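Local structure of tricorn protease (Thermoplasma acidophilum, 1K32) at residues Ser75-Ala80 with Thr727-Asp732; Phe225-Ser230 with Thr242-Tyr247; Glu566-Ile571 with Leu593-Val598; Tyr750-Ala755 with Ile774-Tyr779. The protein is a large, six-chain serine protease with beta-propeller and PDZ domains that breaks down peptides, probably ones released by the proteasome, behind gates controlling substrate access. One frame throughout, in Å; residues are numbered along the deposited sequence.

Contact 1 (Ser75-Ala80 with Thr727-Asp732); sequences SSLNTA and TFTDKD
Ser75-Ala80, a turn running into strand 79-86, and the loop Thr727-Asp732 come nearest at Ser75 and Thr727, whose CA atoms lie 4.8 Å apart. A single backbone bond joins them: Phe728 N donates to Ser75 O at 2.7 Å, nearly straight at 167°, from within the carbonyl plane. That oxygen has further company, a CA-H...O contact from Thr727 CA at 3.4 Å and the edge of the Phe728 ring, where CD2 lies 3.5 Å from Ser75 O. Because CG of Phe728 sits beside its own backbone N (chi1 -65°), the ring edge meets the very oxygen that this N binds. Leu77 supplies the apolar part. Its CG stands 3.5 Å from Phe728 CB, the two side chains crossing at about a right angle, and its methyls then diverge: CD1 meets Phe728 CD1 at 3.7 Å, obliquely to the ring, while CD2 goes to the methyl CG2 of Thr729. With an alanine in place of Leu77, a gap would probably open beside Phe728 CB, and the Thr729 methyl would lose its apolar neighbour. The hydroxyl of Thr729 serves its own loop, OG1 accepting from Lys731 N at 3.1 Å in an ST turn. Helix 702-714 packs on the same cluster, Tyr703 against Leu77 and Ser706 against Phe728, and Ser76 OG bonds to Gly726 O. The contact thus fastens the hairpin turn between strands 66-73 and 79-86, part of an antiparallel sheet of the beta-propeller type, to the long loop between strands 723-724 and 741-746.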
loop_
_atom_site.group_PDB
_atom_site.type_symbol
_atom_site.label_atom_id
_atom_site.label_comp_id
_atom_site.label_asym_id
_atom_site.label_seq_id
_atom_site.Cartn_x
_atom_site.Cartn_y
_atom_site.Cartn_z
ATOM N N SER A 75 37.306 1.799 30.500
ATOM C CA SER A 75 36.589 2.449 31.606
ATOM C C SER A 75 36.758 1.756 32.959
ATOM O O SER A 75 36.974 2.417 33.972
ATOM C CB SER A 75 35.107 2.587 31.280
ATOM O OG SER A 75 34.499 1.319 31.205
ATOM N N SER A 76 36.679 0.430 32.966
ATOM C CA SER A 76 36.847 -0.340 34.194
ATOM C C SER A 76 38.263 -0.911 34.382
ATOM O O SER A 76 38.471 -1.841 35.166
ATOM C CB SER A 76 35.813 -1.469 34.243
ATOM O OG SER A 76 34.498 -0.927 34.228
ATOM N N LEU A 77 39.238 -0.327 33.687
ATOM C CA LEU A 77 40.627 -0.775 33.768
ATOM C C LEU A 77 40.691 -2.285 33.525
ATOM O O LEU A 77 41.414 -3.011 34.210
ATOM C CB LEU A 77 41.241 -0.417 35.140
ATOM C CG LEU A 77 41.129 1.052 35.597
ATOM C CD1 LEU A 77 41.932 1.307 36.894
ATOM C CD2 LEU A 77 41.642 1.947 34.487
ATOM N N ASN A 78 39.931 -2.757 32.546
ATOM C CA ASN A 78 39.920 -4.172 32.230
ATOM C C ASN A 78 41.063 -4.640 31.308
ATOM O O ASN A 78 41.230 -5.844 31.098
ATOM C CB ASN A 78 38.549 -4.586 31.644
ATOM C CG ASN A 78 38.172 -3.813 30.386
ATOM O OD1 ASN A 78 37.703 -4.400 29.417
ATOM N ND2 ASN A 78 38.354 -2.499 30.402
ATOM N N THR A 79 41.848 -3.707 30.757
ATOM C CA THR A 79 42.974 -4.092 29.900
ATOM C C THR A 79 44.280 -3.476 30.392
ATOM O O THR A 79 44.283 -2.422 31.020
ATOM C CB THR A 79 42.775 -3.680 28.404
ATOM O OG1 THR A 79 42.705 -2.258 28.289
ATOM C CG2 THR A 79 41.482 -4.307 27.826
ATOM N N ALA A 80 45.390 -4.145 30.105
ATOM C CA ALA A 80 46.690 -3.653 30.517
ATOM C C ALA A 80 47.788 -3.994 29.522
ATOM O O ALA A 80 47.685 -4.968 28.760
ATOM C CB ALA A 80 47.054 -4.222 31.906
ATOM N N THR A 727 33.831 3.622 36.460
ATOM C CA THR A 727 34.563 4.388 35.452
ATOM C C THR A 727 35.821 5.002 36.090
ATOM O O THR A 727 35.741 5.866 36.971
ATOM C CB THR A 727 33.648 5.488 34.843
ATOM O OG1 THR A 727 32.578 4.863 34.125
ATOM C CG2 THR A 727 34.410 6.378 33.890
ATOM N N PHE A 728 36.981 4.532 35.639
ATOM C CA PHE A 728 38.270 4.982 36.166
ATOM C C PHE A 728 39.083 5.893 35.246
ATOM O O PHE A 728 39.934 6.646 35.715
ATOM C CB PHE A 728 39.126 3.762 36.520
ATOM C CG PHE A 728 38.565 2.932 37.638
ATOM C CD1 PHE A 728 39.191 2.909 38.878
ATOM C CD2 PHE A 728 37.395 2.197 37.464
ATOM C CE1 PHE A 728 38.661 2.171 39.927
ATOM C CE2 PHE A 728 36.857 1.449 38.522
ATOM C CZ PHE A 728 37.492 1.441 39.748
ATOM N N THR A 729 38.825 5.817 33.946
ATOM C CA THR A 729 39.561 6.609 32.958
ATOM C C THR A 729 38.702 6.793 31.718
ATOM O O THR A 729 37.707 6.104 31.552
ATOM C CB THR A 729 40.862 5.868 32.543
ATOM O OG1 THR A 729 41.543 6.602 31.524
ATOM C CG2 THR A 729 40.537 4.483 31.997
ATOM N N ASP A 730 39.067 7.727 30.850
ATOM C CA ASP A 730 38.307 7.900 29.609
ATOM C C ASP A 730 39.088 7.292 28.437
ATOM O O ASP A 730 38.731 7.475 27.274
ATOM C CB ASP A 730 38.014 9.377 29.329
ATOM C CG ASP A 730 39.262 10.236 29.306
ATOM O OD1 ASP A 730 40.345 9.742 28.923
ATOM O OD2 ASP A 730 39.160 11.426 29.658
ATOM N N LYS A 731 40.159 6.571 28.753
ATOM C CA LYS A 731 40.994 5.932 27.731
ATOM C C LYS A 731 40.383 4.647 27.167
ATOM O O LYS A 731 39.978 3.749 27.920
ATOM C CB LYS A 731 42.373 5.590 28.301
ATOM C CG LYS A 731 43.196 6.767 28.785
ATOM C CD LYS A 731 43.738 7.582 27.631
ATOM C CE LYS A 731 44.746 8.612 28.125
ATOM N NZ LYS A 731 45.322 9.391 26.998
ATOM N N ASP A 732 40.331 4.553 25.840
ATOM C CA ASP A 732 39.799 3.361 25.188
ATOM C C ASP A 732 40.665 2.174 25.607
ATOM O O ASP A 732 41.862 2.313 25.821
ATOM C CB ASP A 732 39.837 3.498 23.659
ATOM C CG ASP A 732 38.960 4.627 23.142
ATOM O OD1 ASP A 732 37.760 4.676 23.489
ATOM O OD2 ASP A 732 39.472 5.466 22.372
#

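Contact 2 (Phe225-Ser230 with Thr242-Tyr247); sequences FGQIYS and TSFTDY
Phe225-Ser230, the start of strand 227-232 and the two loop residues before it, and the loop Thr242-Tyr247 are close at Gln227 and Thr242, with CA atoms 5.4 Å apart, and spread to 7.1 Å between the CA atoms of Phe225 and Thr245. Thr242 OG1 accepts the hydrogen of Ile228 N at 2.9 Å and 163°, while its methyl CG2 packs 3.9 Å from Ile228 CB. Farther along, the Phe225 ring fills the widening gap, its CG nearly anti to the backbone N (chi1 -158°). One face takes a CH-pi contact from Thr245 CA, 4.1 Å from the ring centroid, and its edge meets Tyr247 O, 3.5 Å from CE2. CE2 also lies 4.1 Å from Phe244 CB. An alanine at Phe225 would probably strip Thr245 CA of its ring face and open a gap between Phe244 CB and the backbone at Tyr247. Outside the pair, Phe225 meets the ring of Tyr248, and Lys263 forms a salt bridge with Asp246. Gly226 O and Tyr247 O, buried here without a polar partner, each lie at a phenylalanine ring edge, of Phe244 and Phe225 respectively. This link between successive propeller sheets thus combines ring and C-H contacts with the bond from Ile228 N to Thr242 OG1.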
loop_
_atom_site.group_PDB
_atom_site.type_symbol
_atom_site.label_atom_id
_atom_site.label_comp_id
_atom_site.label_asym_id
_atom_site.label_seq_id
_atom_site.Cartn_x
_atom_site.Cartn_y
_atom_site.Cartn_z
ATOM N N PHE A 225 48.478 -8.621 61.474
ATOM C CA PHE A 225 48.521 -7.359 60.746
ATOM C C PHE A 225 49.696 -7.422 59.775
ATOM O O PHE A 225 50.675 -8.114 60.040
ATOM C CB PHE A 225 48.733 -6.208 61.733
ATOM C CG PHE A 225 48.283 -4.868 61.224
ATOM C CD1 PHE A 225 46.979 -4.436 61.436
ATOM C CD2 PHE A 225 49.164 -4.037 60.549
ATOM C CE1 PHE A 225 46.551 -3.179 60.982
ATOM C CE2 PHE A 225 48.754 -2.779 60.088
ATOM C CZ PHE A 225 47.443 -2.347 60.306
ATOM N N GLY A 226 49.598 -6.707 58.655
ATOM C CA GLY A 226 50.684 -6.726 57.693
ATOM C C GLY A 226 51.967 -6.155 58.270
ATOM O O GLY A 226 51.970 -5.084 58.863
ATOM N N GLN A 227 53.061 -6.883 58.111
ATOM C CA GLN A 227 54.359 -6.428 58.597
ATOM C C GLN A 227 55.423 -6.915 57.623
ATOM O O GLN A 227 55.163 -7.785 56.785
ATOM C CB GLN A 227 54.675 -7.017 59.979
ATOM C CG GLN A 227 53.549 -6.902 61.009
ATOM C CD GLN A 227 53.326 -5.488 61.500
ATOM O OE1 GLN A 227 52.368 -5.222 62.226
ATOM N NE2 GLN A 227 54.211 -4.579 61.126
ATOM N N ILE A 228 56.617 -6.354 57.740
ATOM C CA ILE A 228 57.728 -6.770 56.908
ATOM C C ILE A 228 58.491 -7.854 57.664
ATOM O O ILE A 228 58.822 -7.684 58.834
ATOM C CB ILE A 228 58.676 -5.587 56.615
ATOM C CG1 ILE A 228 57.895 -4.474 55.912
ATOM C CG2 ILE A 228 59.850 -6.048 55.744
ATOM C CD1 ILE A 228 58.742 -3.266 55.571
ATOM N N TYR A 229 58.729 -8.978 56.996
ATOM C CA TYR A 229 59.470 -10.108 57.562
ATOM C C TYR A 229 60.605 -10.437 56.598
ATOM O O TYR A 229 60.714 -9.832 55.526
ATOM C CB TYR A 229 58.587 -11.361 57.672
ATOM C CG TYR A 229 57.456 -11.282 58.675
ATOM C CD1 TYR A 229 56.306 -10.550 58.396
ATOM C CD2 TYR A 229 57.544 -11.928 59.911
ATOM C CE1 TYR A 229 55.278 -10.457 59.308
ATOM C CE2 TYR A 229 56.514 -11.844 60.844
ATOM C CZ TYR A 229 55.383 -11.101 60.531
ATOM O OH TYR A 229 54.359 -10.969 61.432
ATOM N N SER A 230 61.441 -11.398 56.978
ATOM C CA SER A 230 62.521 -11.839 56.106
ATOM C C SER A 230 63.015 -13.215 56.542
ATOM O O SER A 230 62.756 -13.653 57.672
ATOM C CB SER A 230 63.681 -10.831 56.107
ATOM O OG SER A 230 64.444 -10.911 57.296
ATOM N N THR A 242 58.834 -5.087 61.551
ATOM C CA THR A 242 57.965 -3.941 61.792
ATOM C C THR A 242 56.820 -4.291 62.712
ATOM O O THR A 242 56.477 -5.458 62.870
ATOM C CB THR A 242 57.345 -3.413 60.483
ATOM O OG1 THR A 242 56.518 -4.433 59.900
ATOM C CG2 THR A 242 58.443 -3.010 59.499
ATOM N N SER A 243 56.219 -3.264 63.302
ATOM C CA SER A 243 55.087 -3.435 64.205
ATOM C C SER A 243 54.010 -2.392 63.921
ATOM O O SER A 243 53.533 -1.721 64.828
ATOM C CB SER A 243 55.546 -3.316 65.663
ATOM O OG SER A 243 56.323 -4.432 66.043
ATOM N N PHE A 244 53.628 -2.262 62.656
ATOM C CA PHE A 244 52.608 -1.298 62.265
ATOM C C PHE A 244 51.236 -1.652 62.852
ATOM O O PHE A 244 50.928 -2.822 63.060
ATOM C CB PHE A 244 52.477 -1.254 60.740
ATOM C CG PHE A 244 53.758 -0.965 60.016
ATOM C CD1 PHE A 244 54.228 -1.840 59.037
ATOM C CD2 PHE A 244 54.473 0.202 60.270
ATOM C CE1 PHE A 244 55.388 -1.555 58.320
ATOM C CE2 PHE A 244 55.632 0.497 59.557
ATOM C CZ PHE A 244 56.088 -0.385 58.579
ATOM N N THR A 245 50.416 -0.635 63.104
ATOM C CA THR A 245 49.065 -0.852 63.616
ATOM C C THR A 245 48.042 0.032 62.897
ATOM O O THR A 245 46.837 -0.185 63.022
ATOM C CB THR A 245 48.959 -0.560 65.134
ATOM O OG1 THR A 245 49.347 0.790 65.382
ATOM C CG2 THR A 245 49.844 -1.507 65.937
ATOM N N ASP A 246 48.514 1.023 62.140
ATOM C CA ASP A 246 47.603 1.923 61.427
ATOM C C ASP A 246 47.080 1.398 60.084
ATOM O O ASP A 246 45.869 1.229 59.916
ATOM C CB ASP A 246 48.241 3.308 61.244
ATOM C CG ASP A 246 49.597 3.268 60.552
ATOM O OD1 ASP A 246 50.171 4.360 60.388
ATOM O OD2 ASP A 246 50.093 2.181 60.179
ATOM N N TYR A 247 47.983 1.164 59.133
ATOM C CA TYR A 247 47.613 0.633 57.820
ATOM C C TYR A 247 48.624 -0.419 57.394
ATOM O O TYR A 247 49.784 -0.370 57.797
ATOM C CB TYR A 247 47.559 1.740 56.762
ATOM C CG TYR A 247 46.669 2.910 57.120
ATOM C CD1 TYR A 247 47.183 4.038 57.764
ATOM C CD2 TYR A 247 45.312 2.901 56.803
ATOM C CE1 TYR A 247 46.362 5.139 58.077
ATOM C CE2 TYR A 247 44.482 3.990 57.114
ATOM C CZ TYR A 247 45.015 5.103 57.746
ATOM O OH TYR A 247 44.214 6.187 58.018
#

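Contact 3 (Glu566-Ile571 with Leu593-Val598); sequences ESSILI and LLKYDV
Leu570 can be followed from the backbone outward across the segments Glu566-Ile571 and Leu593-Val598. Its CB passes 3.9 Å from Leu594 O, its CG lies slightly farther from the same oxygen, and then CD1 turns back to 3.4 Å from Leu594 O and 3.7 Å from Leu593 CG. Torsions of -81° (chi1) and -77° (chi2) bend the side chain back over the partner strand, which lets CD1 cover both a carbonyl and the neighbouring leucine. That carbonyl is well occupied, accepting also from Ile571 N at 2.8 Å. Strands 568-571 and 593-597 run antiparallel, at 159°. Ile569 with Tyr596 and Ile571 with Leu594 are hydrogen-bonded pairs, each with two N-H...O bonds, and Ser568 with Asp597 and Leu570 with Lys595 are non-hydrogen-bonded pairs. On the face of Ile569 and Ile571, Ile569 CD1 approaches Tyr596 CD1 at 4.3 Å, obliquely to the ring. At the end of the pair, Val598 sets CG2 3.2 Å from Ser567 O and CG1 4.1 Å from Ile569 CG1; the bond from Val598 N to Ser567 O is weak. Ser568 N is buried here without a polar partner. Asp597 OD1 accepts a hydrogen bond from Thr600 N, just beyond the strand. Strands 568-573 and 591-597 are the two inner strands of a four-stranded antiparallel sheet, as in a propeller blade. Strand 559-564 flanks one, with Ile562 on Ile569 and Ile563 on Leu570, and strand 603-610 flanks the other, with Val603 on Tyr596; helix 580-585 lies in the connection between the inner pair.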
loop_
_atom_site.group_PDB
_atom_site.type_symbol
_atom_site.label_atom_id
_atom_site.label_comp_id
_atom_site.label_asym_id
_atom_site.label_seq_id
_atom_site.Cartn_x
_atom_site.Cartn_y
_atom_site.Cartn_z
ATOM N N GLU A 566 -8.790 -2.478 27.316
ATOM C CA GLU A 566 -10.212 -2.588 27.007
ATOM C C GLU A 566 -10.549 -3.814 26.172
ATOM O O GLU A 566 -11.299 -4.684 26.612
ATOM C CB GLU A 566 -10.705 -1.322 26.297
ATOM C CG GLU A 566 -12.214 -1.300 26.078
ATOM C CD GLU A 566 -12.727 0.062 25.642
ATOM O OE1 GLU A 566 -13.958 0.207 25.486
ATOM O OE2 GLU A 566 -11.901 0.985 25.455
ATOM N N SER A 567 -9.997 -3.898 24.967
ATOM C CA SER A 567 -10.284 -5.040 24.118
ATOM C C SER A 567 -9.049 -5.854 23.753
ATOM O O SER A 567 -9.055 -6.611 22.786
ATOM C CB SER A 567 -11.021 -4.581 22.854
ATOM O OG SER A 567 -10.350 -3.506 22.227
ATOM N N SER A 568 -7.988 -5.706 24.535
ATOM C CA SER A 568 -6.769 -6.459 24.280
ATOM C C SER A 568 -5.910 -6.543 25.522
ATOM O O SER A 568 -6.110 -5.796 26.483
ATOM C CB SER A 568 -5.961 -5.815 23.153
ATOM O OG SER A 568 -5.531 -4.525 23.529
ATOM N N ILE A 569 -4.956 -7.466 25.488
ATOM C CA ILE A 569 -4.033 -7.669 26.583
ATOM C C ILE A 569 -2.620 -7.640 26.023
ATOM O O ILE A 569 -2.308 -8.380 25.090
ATOM C CB ILE A 569 -4.293 -9.027 27.271
ATOM C CG1 ILE A 569 -5.711 -9.031 27.854
ATOM C CG2 ILE A 569 -3.261 -9.284 28.339
ATOM C CD1 ILE A 569 -6.147 -10.337 28.443
ATOM N N LEU A 570 -1.774 -6.767 26.567
ATOM C CA LEU A 570 -0.397 -6.687 26.105
ATOM C C LEU A 570 0.392 -7.641 26.964
ATOM O O LEU A 570 0.089 -7.810 28.145
ATOM C CB LEU A 570 0.159 -5.267 26.252
ATOM C CG LEU A 570 -0.187 -4.235 25.170
ATOM C CD1 LEU A 570 0.653 -4.476 23.929
ATOM C CD2 LEU A 570 -1.653 -4.323 24.824
ATOM N N ILE A 571 1.395 -8.277 26.372
ATOM C CA ILE A 571 2.219 -9.227 27.102
ATOM C C ILE A 571 3.687 -9.104 26.718
ATOM O O ILE A 571 4.030 -9.104 25.539
ATOM C CB ILE A 571 1.780 -10.673 26.814
ATOM C CG1 ILE A 571 0.308 -10.857 27.193
ATOM C CG2 ILE A 571 2.687 -11.639 27.570
ATOM C CD1 ILE A 571 -0.302 -12.158 26.714
ATOM N N LEU A 593 7.070 -7.255 22.804
ATOM C CA LEU A 593 5.776 -6.855 23.331
ATOM C C LEU A 593 4.734 -7.442 22.402
ATOM O O LEU A 593 4.730 -7.168 21.199
ATOM C CB LEU A 593 5.652 -5.332 23.362
ATOM C CG LEU A 593 4.385 -4.783 24.025
ATOM C CD1 LEU A 593 4.365 -5.169 25.507
ATOM C CD2 LEU A 593 4.351 -3.277 23.859
ATOM N N LEU A 594 3.851 -8.259 22.956
ATOM C CA LEU A 594 2.828 -8.907 22.157
ATOM C C LEU A 594 1.461 -8.347 22.482
ATOM O O LEU A 594 1.227 -7.845 23.579
ATOM C CB LEU A 594 2.847 -10.421 22.413
ATOM C CG LEU A 594 4.160 -11.126 22.073
ATOM C CD1 LEU A 594 4.119 -12.553 22.590
ATOM C CD2 LEU A 594 4.398 -11.096 20.569
ATOM N N LYS A 595 0.562 -8.437 21.516
ATOM C CA LYS A 595 -0.797 -7.955 21.689
ATOM C C LYS A 595 -1.755 -9.112 21.451
ATOM O O LYS A 595 -1.760 -9.717 20.381
ATOM C CB LYS A 595 -1.083 -6.831 20.694
ATOM C CG LYS A 595 -2.479 -6.254 20.749
ATOM C CD LYS A 595 -2.611 -5.174 19.680
ATOM C CE LYS A 595 -3.997 -4.553 19.648
ATOM N NZ LYS A 595 -4.122 -3.571 18.521
ATOM N N TYR A 596 -2.550 -9.419 22.463
ATOM C CA TYR A 596 -3.532 -10.487 22.380
ATOM C C TYR A 596 -4.910 -9.864 22.245
ATOM O O TYR A 596 -5.374 -9.159 23.140
ATOM C CB TYR A 596 -3.469 -11.355 23.641
ATOM C CG TYR A 596 -4.613 -12.335 23.807
ATOM C CD1 TYR A 596 -5.796 -11.956 24.440
ATOM C CD2 TYR A 596 -4.500 -13.650 23.364
ATOM C CE1 TYR A 596 -6.839 -12.870 24.634
ATOM C CE2 TYR A 596 -5.531 -14.570 23.552
ATOM C CZ TYR A 596 -6.695 -14.172 24.186
ATOM O OH TYR A 596 -7.710 -15.074 24.379
ATOM N N ASP A 597 -5.553 -10.110 21.112
ATOM C CA ASP A 597 -6.884 -9.570 20.876
ATOM C C ASP A 597 -7.886 -10.501 21.551
ATOM O O ASP A 597 -8.038 -11.651 21.154
ATOM C CB ASP A 597 -7.146 -9.472 19.368
ATOM C CG ASP A 597 -8.494 -8.857 19.049
ATOM O OD1 ASP A 597 -9.503 -9.589 19.071
ATOM O OD2 ASP A 597 -8.545 -7.640 18.781
ATOM N N VAL A 598 -8.558 -10.008 22.584
ATOM C CA VAL A 598 -9.514 -10.831 23.314
ATOM C C VAL A 598 -10.634 -11.325 22.409
ATOM O O VAL A 598 -11.039 -12.483 22.487
ATOM C CB VAL A 598 -10.130 -10.064 24.508
ATOM C CG1 VAL A 598 -9.030 -9.605 25.450
ATOM C CG2 VAL A 598 -10.925 -8.871 24.014
#

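Contact 4 (Tyr750-Ala755 with Ile774-Tyr779); sequences YVVAKA and IDPTGY
Val752 is gripped through both its backbone polar atoms by the turn opposite: its N donates to Tyr779 O at 2.8 Å, almost straight at the hydrogen (171°) and nearly along the C=O axis, and its O accepts from Gly778 N at 3.0 Å. Its side chain leans on the same turn, CB lying 3.2 Å from Pro776 O with the two methyls straddling that oxygen. Next to it, CG2 of Val751 meets Gly778 O at 3.4 Å. At the far end the methyl of Ala755 is pressed against Pro776 CG, a tight 3.4 Å carbon pair, and also meets Thr777 OG1. A water completes this layer, accepting from Ala755 N and donating to Thr777 OG1. In the next shell, Asp775 OD2 receives both Thr777 OG1 at 2.8 Å and Thr777 N at 3.0 Å, the latter an Asx turn. Both donors come from the same face of the carboxylate plane; because OG1 gives its hydrogen to Asp775, it can accept from the water. Pro776 to Tyr779 form a type II beta turn closed by Tyr779 N on Pro776 O, and Gly778 takes backbone angles at which a side chain would jam against the preceding carbonyl. Farther out, Phe770 touches Ala755 and Asp775, Ile769 touches Pro776, and Tyr779 OH bonds to Asp817. Along the strand, Ala753 and Lys754 both face Asp742, a classic beta bulge. Together these features join strand 749-755 to the turn leading into strand 780-784, within the antiparallel sheet of the PDZ domain.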
loop_
_atom_site.group_PDB
_atom_site.type_symbol
_atom_site.label_atom_id
_atom_site.label_comp_id
_atom_site.label_asym_id
_atom_site.label_seq_id
_atom_site.Cartn_x
_atom_site.Cartn_y
_atom_site.Cartn_z
ATOM N N TYR A 750 59.651 -13.736 11.450
ATOM C CA TYR A 750 58.836 -14.363 12.472
ATOM C C TYR A 750 58.348 -15.670 11.881
ATOM O O TYR A 750 57.857 -15.692 10.745
ATOM C CB TYR A 750 57.597 -13.532 12.821
ATOM C CG TYR A 750 57.833 -12.346 13.718
ATOM C CD1 TYR A 750 57.785 -11.049 13.208
ATOM C CD2 TYR A 750 58.070 -12.513 15.086
ATOM C CE1 TYR A 750 57.961 -9.953 14.024
ATOM C CE2 TYR A 750 58.245 -11.409 15.921
ATOM C CZ TYR A 750 58.185 -10.133 15.378
ATOM O OH TYR A 750 58.309 -9.030 16.178
ATOM N N VAL A 751 58.488 -16.752 12.639
ATOM C CA VAL A 751 58.002 -18.055 12.207
ATOM C C VAL A 751 56.820 -18.415 13.112
ATOM O O VAL A 751 56.821 -18.088 14.306
ATOM C CB VAL A 751 59.085 -19.148 12.352
ATOM C CG1 VAL A 751 59.524 -19.261 13.800
ATOM C CG2 VAL A 751 58.546 -20.490 11.875
ATOM N N VAL A 752 55.804 -19.056 12.549
ATOM C CA VAL A 752 54.657 -19.475 13.347
ATOM C C VAL A 752 55.121 -20.687 14.148
ATOM O O VAL A 752 55.205 -21.797 13.623
ATOM C CB VAL A 752 53.466 -19.877 12.461
ATOM C CG1 VAL A 752 52.322 -20.404 13.330
ATOM C CG2 VAL A 752 53.007 -18.683 11.653
ATOM N N ALA A 753 55.440 -20.459 15.417
ATOM C CA ALA A 753 55.932 -21.522 16.285
ATOM C C ALA A 753 54.853 -22.538 16.598
ATOM O O ALA A 753 55.146 -23.718 16.792
ATOM C CB ALA A 753 56.475 -20.929 17.579
ATOM N N LYS A 754 53.608 -22.075 16.664
ATOM C CA LYS A 754 52.492 -22.960 16.948
ATOM C C LYS A 754 51.174 -22.360 16.487
ATOM O O LYS A 754 50.947 -21.162 16.632
ATOM C CB LYS A 754 52.425 -23.264 18.442
ATOM C CG LYS A 754 51.295 -24.211 18.803
ATOM C CD LYS A 754 51.286 -24.522 20.287
ATOM C CE LYS A 754 50.162 -25.476 20.625
ATOM N NZ LYS A 754 50.180 -25.812 22.068
ATOM N N ALA A 755 50.320 -23.202 15.913
ATOM C CA ALA A 755 49.010 -22.785 15.431
ATOM C C ALA A 755 47.998 -23.589 16.245
ATOM O O ALA A 755 48.065 -24.812 16.294
ATOM C CB ALA A 755 48.879 -23.079 13.945
ATOM N N ILE A 774 45.230 -24.792 5.084
ATOM C CA ILE A 774 46.595 -25.132 5.466
ATOM C C ILE A 774 46.869 -24.878 6.929
ATOM O O ILE A 774 46.194 -24.080 7.576
ATOM C CB ILE A 774 47.664 -24.346 4.658
ATOM C CG1 ILE A 774 47.580 -22.859 4.991
ATOM C CG2 ILE A 774 47.482 -24.584 3.157
ATOM C CD1 ILE A 774 48.706 -22.038 4.394
ATOM N N ASP A 775 47.860 -25.587 7.444
ATOM C CA ASP A 775 48.289 -25.422 8.818
ATOM C C ASP A 775 49.504 -24.494 8.728
ATOM O O ASP A 775 50.504 -24.828 8.095
ATOM C CB ASP A 775 48.677 -26.775 9.417
ATOM C CG ASP A 775 49.055 -26.670 10.873
ATOM O OD1 ASP A 775 49.002 -27.693 11.587
ATOM O OD2 ASP A 775 49.413 -25.557 11.305
ATOM N N PRO A 776 49.423 -23.309 9.354
ATOM C CA PRO A 776 50.501 -22.309 9.349
ATOM C C PRO A 776 51.754 -22.648 10.144
ATOM O O PRO A 776 52.741 -21.919 10.083
ATOM C CB PRO A 776 49.810 -21.062 9.887
ATOM C CG PRO A 776 48.866 -21.640 10.887
ATOM C CD PRO A 776 48.275 -22.829 10.145
ATOM N N THR A 777 51.715 -23.737 10.899
ATOM C CA THR A 777 52.871 -24.136 11.693
ATOM C C THR A 777 54.139 -24.245 10.834
ATOM O O THR A 777 54.137 -24.880 9.777
ATOM C CB THR A 777 52.626 -25.491 12.384
ATOM O OG1 THR A 777 51.433 -25.416 13.179
ATOM C CG2 THR A 777 53.803 -25.851 13.282
ATOM N N GLY A 778 55.217 -23.616 11.289
ATOM C CA GLY A 778 56.465 -23.671 10.550
ATOM C C GLY A 778 56.584 -22.601 9.483
ATOM O O GLY A 778 57.688 -22.278 9.053
ATOM N N TYR A 779 55.453 -22.049 9.054
ATOM C CA TYR A 779 55.450 -20.998 8.043
ATOM C C TYR A 779 56.075 -19.702 8.548
ATOM O O TYR A 779 56.028 -19.391 9.740
ATOM C CB TYR A 779 54.018 -20.705 7.580
ATOM C CG TYR A 779 53.493 -21.651 6.528
ATOM C CD1 TYR A 779 53.647 -21.373 5.168
ATOM C CD2 TYR A 779 52.865 -22.836 6.889
ATOM C CE1 TYR A 779 53.189 -22.261 4.195
ATOM C CE2 TYR A 779 52.404 -23.734 5.924
ATOM C CZ TYR A 779 52.569 -23.440 4.582
ATOM O OH TYR A 779 52.121 -24.332 3.641
HETATM O O HOH W 1 51.180 -25.998 15.784
#

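Only contact 3 pairs two inner strands of one sheet, and backbone bonds dominate it. Contacts 2 and 4 each set a strand against a loop and are, like contact 3, partly buried. Contact 2 joins rings to a threonine hydroxyl; contact 4 uses two backbone bonds, a bridging water and an aspartate in an Asx turn. Contact 1, the surface case, spans 647 residues between its closest ends with one backbone bond and a leucine-phenylalanine pairing, yet lies nearest the chain's centre. No two contacts share a strand or loop: contacts 1, 2 and 3 involve propeller-type sheets, contact 4 the PDZ domain. Contacts 2 and 3 lie on opposite sides of the chain's centre.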